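Local coordinates for protein L-hydantoinase (Arthrobacter aurescens, PDB 1GKR) that hydrolyses the cyclic amide ring of 5-substituted hydantoins with two zinc ions per subunit, favouring aryl over alkyl derivatives, with substrate-dependent enantioselectivity, at residues Val57-His62 with Arg234-His239; Val179-Ala184 with Lys370-Tyr375. All coordinates share one frame; numbering follows the deposited sequence.

How the contacts relate
Contacts 1 and 2 share one parallel sheet and one metal centre, and their centres are about 6 Å apart. The sheet link is direct: strands 234-237 and 179-182 lie side by side, and Ile236 N stands 3.0 Å from Ile180 O, a probable backbone hydrogen bond. At the far ends of these strands His239 of contact 1 and His183 of contact 2 bind the same zinc ion, while His60 and His62 of 57-62 are two of the ligands of the other zinc, 3.6 Å away from it (zinc to zinc). Phe372 of contact 2 packs on Ile236 and Glu59 of contact 1, and so ties the helix end to both segments of the zinc-bearing contact.

Contact 1. Residues Val57-His62 with Arg234-His239; sequences VDEHVH and RLIVLH. With ZN (zinc ion), chain F; ZN (zinc ion), chain E.
In the binuclear zinc site of this amidohydrolase, two strand ends bring His60 and His239 together, each ring bound to a different metal. His60 and His62 form the His-X-His signature of the superfamily and grip one zinc through NE2, with His60 NE2 2.1 Å from the ion. His239 NE2 binds the second zinc at 2.3 Å. Between them, His60 CE1 comes within 3.5 Å of His239 CD2; that carbon lies near the His60 ring plane, at its edge, and the two planes are inclined by 42°. Leu238 packs obliquely alongside His60, its CD2 3.8 Å from His60 ND1. CG of His60 is anti to the backbone N (chi1 -163°), which swings the imidazole toward 234-239. The backbone N of His60 donates to Asp58 OD1 at 2.8 Å, an Asx turn where the chain rounds a corner at Glu59. Further from the metals, Glu59 OE1 meets the methyl CD1 of Ile236 at 4.0 Å, while its OE2 bonds to Thr308 OG1. Glu262 spans both segments, accepting from His60 ND1 and from His239 N. Asp312, His183 and the carboxylated, bridging Lys147 complete the protein ligands, and a water lies 2.5 Å from the zinc ion held by His60 and His62. The second-shell Glu262 is likely to make the His60 imidazole a stronger zinc donor while fixing its rotation.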
# COMPACT_ATOMS: atom_id res chain seq x y z
N VAL A 57 12.94 26.79 -18.61
CA VAL A 57 11.62 26.77 -19.22
C VAL A 57 10.61 26.81 -18.09
O VAL A 57 10.44 25.82 -17.38
CB VAL A 57 11.41 25.48 -20.06
CG1 VAL A 57 9.96 25.38 -20.51
CG2 VAL A 57 12.32 25.49 -21.28
N ASP A 58 9.95 27.95 -17.91
CA ASP A 58 8.97 28.09 -16.85
C ASP A 58 7.55 27.90 -17.39
O ASP A 58 7.04 28.71 -18.17
CB ASP A 58 9.10 29.46 -16.19
CG ASP A 58 8.40 29.52 -14.87
OD1 ASP A 58 7.34 28.87 -14.74
OD2 ASP A 58 8.88 30.20 -13.95
N GLU A 59 6.92 26.80 -16.97
CA GLU A 59 5.58 26.41 -17.40
C GLU A 59 4.46 27.10 -16.63
O GLU A 59 3.28 26.88 -16.92
CB GLU A 59 5.40 24.90 -17.20
CG GLU A 59 5.48 24.51 -15.73
CD GLU A 59 5.41 23.01 -15.48
OE1 GLU A 59 5.71 22.24 -16.42
OE2 GLU A 59 5.08 22.61 -14.34
N HIS A 60 4.82 27.90 -15.63
CA HIS A 60 3.79 28.53 -14.83
C HIS A 60 3.96 30.04 -14.66
O HIS A 60 4.41 30.51 -13.61
CB HIS A 60 3.74 27.84 -13.47
CG HIS A 60 2.48 28.10 -12.72
ND1 HIS A 60 2.00 27.24 -11.75
CD2 HIS A 60 1.61 29.14 -12.78
CE1 HIS A 60 0.87 27.74 -11.26
NE2 HIS A 60 0.62 28.89 -11.86
N VAL A 61 3.57 30.78 -15.68
CA VAL A 61 3.71 32.22 -15.67
C VAL A 61 2.38 32.95 -15.85
O VAL A 61 1.55 32.58 -16.70
CB VAL A 61 4.70 32.65 -16.77
CG1 VAL A 61 4.95 34.16 -16.74
CG2 VAL A 61 5.99 31.89 -16.60
N HIS A 62 2.18 33.98 -15.03
CA HIS A 62 0.98 34.82 -15.09
C HIS A 62 1.38 36.29 -15.31
O HIS A 62 1.28 37.11 -14.40
CB HIS A 62 0.19 34.77 -13.79
CG HIS A 62 -0.32 33.42 -13.43
ND1 HIS A 62 -1.42 32.85 -14.04
CD2 HIS A 62 0.07 32.54 -12.47
CE1 HIS A 62 -1.69 31.69 -13.47
NE2 HIS A 62 -0.80 31.48 -12.51
N ARG A 234 -2.53 13.38 -20.02
CA ARG A 234 -1.33 13.78 -19.30
C ARG A 234 -1.78 14.89 -18.34
O ARG A 234 -2.38 15.88 -18.76
CB ARG A 234 -0.26 14.32 -20.24
CG ARG A 234 1.12 14.14 -19.66
CD ARG A 234 2.14 15.07 -20.25
NE ARG A 234 2.76 14.61 -21.49
CZ ARG A 234 3.42 13.47 -21.63
NH1 ARG A 234 3.54 12.64 -20.62
NH2 ARG A 234 4.02 13.19 -22.78
N LEU A 235 -1.49 14.72 -17.06
CA LEU A 235 -1.90 15.66 -16.04
C LEU A 235 -0.74 16.18 -15.20
O LEU A 235 0.11 15.42 -14.77
CB LEU A 235 -2.89 14.97 -15.11
CG LEU A 235 -3.16 15.69 -13.79
CD1 LEU A 235 -3.87 16.98 -14.09
CD2 LEU A 235 -4.01 14.83 -12.87
N ILE A 236 -0.70 17.48 -14.97
CA ILE A 236 0.35 18.03 -14.13
C ILE A 236 -0.33 18.76 -12.99
O ILE A 236 -1.09 19.68 -13.25
CB ILE A 236 1.21 19.09 -14.82
CG1 ILE A 236 1.97 18.50 -16.00
CG2 ILE A 236 2.20 19.67 -13.82
CD1 ILE A 236 2.82 19.52 -16.72
N VAL A 237 -0.09 18.36 -11.75
CA VAL A 237 -0.69 19.09 -10.65
C VAL A 237 0.23 20.27 -10.34
O VAL A 237 1.40 20.08 -9.98
CB VAL A 237 -0.86 18.22 -9.41
CG1 VAL A 237 -1.44 19.04 -8.26
CG2 VAL A 237 -1.76 17.03 -9.74
N LEU A 238 -0.29 21.48 -10.50
CA LEU A 238 0.45 22.71 -10.29
C LEU A 238 0.71 22.99 -8.83
O LEU A 238 0.02 22.47 -7.95
CB LEU A 238 -0.31 23.89 -10.88
CG LEU A 238 -0.58 23.84 -12.38
CD1 LEU A 238 -1.54 24.95 -12.76
CD2 LEU A 238 0.72 23.99 -13.13
N HIS A 239 1.73 23.82 -8.59
CA HIS A 239 2.15 24.23 -7.24
C HIS A 239 1.66 23.37 -6.08
O HIS A 239 0.71 23.75 -5.40
CB HIS A 239 1.71 25.66 -6.98
CG HIS A 239 0.30 25.93 -7.38
ND1 HIS A 239 -0.72 25.05 -7.13
CD2 HIS A 239 -0.26 26.99 -8.02
CE1 HIS A 239 -1.86 25.55 -7.59
NE2 HIS A 239 -1.60 26.72 -8.13
ZN ZN F . -0.84 30.08 -10.90
ZN ZN E . -3.11 28.28 -8.82
O HOH W 1 -1.70 30.59 -8.60

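Contact 2. Residues Val179-Ala184 with Lys370-Tyr375; sequences VIVVHA and KLFGIY. With ZN (zinc ion), chain E.
Phe372 meets Val179 and Val181, two valines whose side chains leave strand 179-182 toward the helix end. The ring and each valine cross at about a right angle, and the methyls come to it obliquely. Val179 CG1 lies 3.9 Å from Phe372 CE1, with Val179 CB touching the same carbon. Two residues along the strand, Val181 CG1 comes to 4.1 Å from Phe372 CZ, so the two valines meet neighbouring ring carbons, CE1 and CZ. The other methyl of Val179, CG2, rests against the backbone at 3.4 Å from Leu371 O, a van der Waals contact. CG of Phe372 lies beside its own backbone N and anti to the carbonyl carbon (chi1 -77°), which carries the ring tip toward the strand although the CB itself points elsewhere. An alanine here is likely to open a gap beside both valines and to take away a surface on which Ile236 and Glu59 also pack.

Behind this first shell, the helix ends in a Schellman motif: Gly373, at a positive phi of 77°, returns its N to Lys370 O at 3.0 Å, which sets where the chain turns just after Phe372. Beyond the turn the Lys370 chain lies over one face of the Tyr375 ring, and Tyr375 packs on Asp15 of a neighbouring subunit.

Strand 179-182 runs on from the helix to His183, whose ND1 binds zinc at 2.1 Å. The ring meets Val179 and Val181, whereas the ligand His183 follows the strand's C-terminal end, with Phe372 CZ 13.3 Å from the zinc. This polarity is that of a TIM-barrel amidohydrolase: metal ligands follow the C-terminal ends of the strands, and here an apolar helix end packs against the N-terminal end.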
# COMPACT_ATOMS: atom_id res chain seq x y z
N VAL A 179 -2.04 18.45 -22.87
CA VAL A 179 -1.69 18.37 -21.45
C VAL A 179 -2.70 19.21 -20.69
O VAL A 179 -3.13 20.25 -21.18
CB VAL A 179 -0.29 18.99 -21.19
CG1 VAL A 179 0.08 18.86 -19.72
CG2 VAL A 179 0.73 18.33 -22.06
N ILE A 180 -3.10 18.76 -19.51
CA ILE A 180 -4.02 19.53 -18.69
C ILE A 180 -3.33 19.73 -17.34
O ILE A 180 -2.78 18.78 -16.77
CB ILE A 180 -5.36 18.81 -18.46
CG1 ILE A 180 -6.24 19.63 -17.52
CG2 ILE A 180 -5.14 17.45 -17.85
CD1 ILE A 180 -6.72 20.93 -18.12
N VAL A 181 -3.30 20.96 -16.85
CA VAL A 181 -2.70 21.22 -15.55
C VAL A 181 -3.86 21.74 -14.73
O VAL A 181 -4.77 22.36 -15.28
CB VAL A 181 -1.56 22.28 -15.64
CG1 VAL A 181 -0.56 21.87 -16.68
CG2 VAL A 181 -2.11 23.65 -15.97
N VAL A 182 -3.87 21.48 -13.44
CA VAL A 182 -4.97 21.96 -12.61
C VAL A 182 -4.47 22.56 -11.32
O VAL A 182 -3.36 22.27 -10.88
CB VAL A 182 -5.97 20.83 -12.23
CG1 VAL A 182 -6.34 20.02 -13.42
CG2 VAL A 182 -5.36 19.94 -11.19
N HIS A 183 -5.30 23.41 -10.73
CA HIS A 183 -5.01 24.01 -9.44
C HIS A 183 -5.87 23.12 -8.55
O HIS A 183 -7.11 23.18 -8.60
CB HIS A 183 -5.51 25.46 -9.39
CG HIS A 183 -5.35 26.10 -8.04
ND1 HIS A 183 -4.54 27.19 -7.83
CD2 HIS A 183 -5.90 25.79 -6.84
CE1 HIS A 183 -4.59 27.53 -6.55
NE2 HIS A 183 -5.41 26.70 -5.93
N ALA A 184 -5.24 22.29 -7.74
CA ALA A 184 -6.04 21.39 -6.92
C ALA A 184 -6.28 21.75 -5.47
O ALA A 184 -5.41 21.57 -4.62
CB ALA A 184 -5.46 19.97 -7.00
N LYS A 370 9.89 18.58 -21.97
CA LYS A 370 9.45 17.25 -22.34
C LYS A 370 7.95 17.07 -22.17
O LYS A 370 7.27 16.70 -23.12
CB LYS A 370 10.19 16.19 -21.52
CG LYS A 370 11.62 15.95 -21.99
CD LYS A 370 12.31 14.92 -21.12
CE LYS A 370 13.65 14.53 -21.70
NZ LYS A 370 14.36 13.57 -20.81
N LEU A 371 7.43 17.34 -20.98
CA LEU A 371 6.00 17.16 -20.74
C LEU A 371 5.09 17.89 -21.72
O LEU A 371 4.02 17.40 -22.06
CB LEU A 371 5.65 17.56 -19.31
CG LEU A 371 6.22 16.61 -18.25
CD1 LEU A 371 6.03 17.19 -16.88
CD2 LEU A 371 5.54 15.26 -18.35
N PHE A 372 5.51 19.06 -22.21
CA PHE A 372 4.67 19.82 -23.13
C PHE A 372 4.96 19.57 -24.59
O PHE A 372 4.29 20.12 -25.48
CB PHE A 372 4.78 21.30 -22.82
CG PHE A 372 3.98 21.71 -21.63
CD1 PHE A 372 2.61 21.88 -21.73
CD2 PHE A 372 4.60 21.87 -20.39
CE1 PHE A 372 1.86 22.22 -20.60
CE2 PHE A 372 3.86 22.21 -19.26
CZ PHE A 372 2.49 22.38 -19.36
N GLY A 373 5.95 18.73 -24.85
CA GLY A 373 6.29 18.40 -26.21
C GLY A 373 7.07 19.44 -26.98
O GLY A 373 6.98 19.48 -28.20
N ILE A 374 7.82 20.29 -26.29
CA ILE A 374 8.61 21.30 -27.00
C ILE A 374 10.07 20.93 -26.78
O ILE A 374 10.97 21.73 -27.04
CB ILE A 374 8.33 22.72 -26.45
CG1 ILE A 374 8.65 22.80 -24.95
CG2 ILE A 374 6.87 23.09 -26.65
CD1 ILE A 374 8.33 24.15 -24.33
N TYR A 375 10.28 19.68 -26.36
CA TYR A 375 11.59 19.20 -25.98
C TYR A 375 12.84 19.43 -26.78
O TYR A 375 13.42 20.52 -26.69
CB TYR A 375 11.57 17.72 -25.61
CG TYR A 375 12.95 17.24 -25.13
CD1 TYR A 375 13.61 17.89 -24.09
CD2 TYR A 375 13.59 16.18 -25.76
CE1 TYR A 375 14.89 17.48 -23.68
CE2 TYR A 375 14.86 15.76 -25.36
CZ TYR A 375 15.51 16.41 -24.32
OH TYR A 375 16.78 15.96 -23.95
ZN ZN E . -3.11 28.28 -8.82